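Local coordinates for protein endo-alpha-mannosidase (Bacteroides thetaiotaomicron, PDB 4ACY) that hydrolyses internal alpha-mannosidic linkages as a family GH99 endo-alpha-mannosidase, an activity linked to N-glycan processing, at residues 201-204 / 205-209. Residues are numbered along the deposited sequence; the frame is centred on the assembly and turned at random.
Sequences AEWA and KLFAA
The rings of W203 and F207 stand side by side on the inner side of the helix. Their planes are nearly parallel, 11° apart, but offset so that little of one ring lies over the other; the centroids of the W203 six-membered ring and the F207 ring are 5.6 Å apart. W203 CE3 meets F207 CE2 at 3.5 Å, an oblique approach. L206 CD2 sits at the edge of the indole, near its plane, 4.2 Å from W203 CZ3. L206 CG lies over one face of the F207 ring, offset toward its rim. W203 NE1 donates to S195 O, which helps fix the turn of the indole. These residues make up most of the short helix 200-207, the crossover helix between strands 189-192 and 223-227 of the TIM barrel. W203 and F207 both pack on I192 of the first strand, and F207 stacks on F224 of the second. W203 O accepts two backbone hydrogen bonds, from L206 N and from F207 N. A208 N still reaches A204 O at 2.9 Å, although A208 has left helical geometry. On the more exposed side K205 runs alongside E202. Its chain is extended beyond CG, and E202 bends at chi2 (-46°). K205 NZ thus meets the syn side of E202 OE1 at 3.0 Å in a salt bridge. An alanine in place of K205 would remove the ammonium group and probably leave the E202 carboxylate without this mate and freer to turn.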
loop_
_atom_site.group_PDB
_atom_site.type_symbol
_atom_site.label_atom_id
_atom_site.label_comp_id
_atom_site.label_asym_id
_atom_site.label_seq_id
_atom_site.Cartn_x
_atom_site.Cartn_y
_atom_site.Cartn_z
ATOM N N ALA A 201 4.653 -5.970 -23.498
ATOM C CA ALA A 201 4.972 -7.194 -24.236
ATOM C C ALA A 201 5.763 -8.197 -23.398
ATOM O O ALA A 201 5.632 -9.406 -23.587
ATOM C CB ALA A 201 5.707 -6.868 -25.540
ATOM N N GLU A 202 6.585 -7.692 -22.475
ATOM C CA GLU A 202 7.309 -8.538 -21.536
ATOM C C GLU A 202 6.375 -9.134 -20.478
ATOM O O GLU A 202 6.475 -10.324 -20.168
ATOM C CB GLU A 202 8.465 -7.775 -20.878
ATOM C CG GLU A 202 9.571 -7.322 -21.860
ATOM C CD GLU A 202 9.991 -8.416 -22.818
ATOM O OE1 GLU A 202 10.359 -9.514 -22.352
ATOM O OE2 GLU A 202 9.954 -8.177 -24.047
ATOM N N TRP A 203 5.465 -8.315 -19.949
ATOM C CA TRP A 203 4.441 -8.807 -19.011
ATOM C C TRP A 203 3.588 -9.907 -19.657
ATOM O O TRP A 203 3.216 -10.872 -18.996
ATOM C CB TRP A 203 3.515 -7.688 -18.537
ATOM C CG TRP A 203 4.109 -6.765 -17.505
ATOM C CD1 TRP A 203 4.231 -5.404 -17.600
ATOM C CD2 TRP A 203 4.627 -7.126 -16.219
ATOM N NE1 TRP A 203 4.802 -4.893 -16.450
ATOM C CE2 TRP A 203 5.057 -5.929 -15.589
ATOM C CE3 TRP A 203 4.777 -8.344 -15.531
ATOM C CZ2 TRP A 203 5.616 -5.922 -14.313
ATOM C CZ3 TRP A 203 5.340 -8.330 -14.259
ATOM C CH2 TRP A 203 5.767 -7.123 -13.672
ATOM N N ALA A 204 3.279 -9.743 -20.944
ATOM C CA ALA A 204 2.422 -10.695 -21.667
ATOM C C ALA A 204 2.987 -12.116 -21.662
ATOM O O ALA A 204 2.229 -13.088 -21.673
ATOM C CB ALA A 204 2.154 -10.210 -23.088
ATOM N N LYS A 205 4.313 -12.238 -21.619
ATOM C CA LYS A 205 4.960 -13.552 -21.523
ATOM C C LYS A 205 4.554 -14.293 -20.251
ATOM O O LYS A 205 4.534 -15.523 -20.207
ATOM C CB LYS A 205 6.479 -13.405 -21.568
ATOM C CG LYS A 205 6.984 -12.896 -22.908
ATOM C CD LYS A 205 8.462 -12.595 -22.854
ATOM C CE LYS A 205 8.992 -12.307 -24.246
ATOM N NZ LYS A 205 10.417 -11.881 -24.141
ATOM N N LEU A 206 4.258 -13.518 -19.214
ATOM C CA LEU A 206 3.878 -14.038 -17.911
ATOM C C LEU A 206 2.354 -14.135 -17.741
ATOM O O LEU A 206 1.865 -15.071 -17.099
ATOM C CB LEU A 206 4.476 -13.133 -16.811
ATOM C CG LEU A 206 4.212 -13.532 -15.365
ATOM C CD1 LEU A 206 4.861 -14.877 -15.104
ATOM C CD2 LEU A 206 4.750 -12.469 -14.393
ATOM N N PHE A 207 1.613 -13.190 -18.326
ATOM C CA PHE A 207 0.181 -13.046 -18.032
ATOM C C PHE A 207 -0.785 -13.405 -19.175
ATOM O O PHE A 207 -1.983 -13.533 -18.942
ATOM C CB PHE A 207 -0.137 -11.628 -17.527
ATOM C CG PHE A 207 0.526 -11.266 -16.223
ATOM C CD1 PHE A 207 0.615 -12.185 -15.178
ATOM C CD2 PHE A 207 1.032 -9.976 -16.030
ATOM C CE1 PHE A 207 1.214 -11.835 -13.963
ATOM C CE2 PHE A 207 1.631 -9.622 -14.815
ATOM C CZ PHE A 207 1.728 -10.553 -13.790
ATOM N N ALA A 208 -0.288 -13.520 -20.407
ATOM C CA ALA A 208 -1.126 -14.026 -21.509
ATOM C C ALA A 208 -1.289 -15.535 -21.369
ATOM O O ALA A 208 -0.373 -16.228 -20.926
ATOM C CB ALA A 208 -0.524 -13.676 -22.869
ATOM N N ALA A 209 -2.459 -16.048 -21.737
ATOM C CA ALA A 209 -2.721 -17.492 -21.672
ATOM C C ALA A 209 -1.620 -18.284 -22.393
ATOM O O ALA A 209 -1.108 -19.265 -21.860
ATOM C CB ALA A 209 -4.096 -17.812 -22.258
#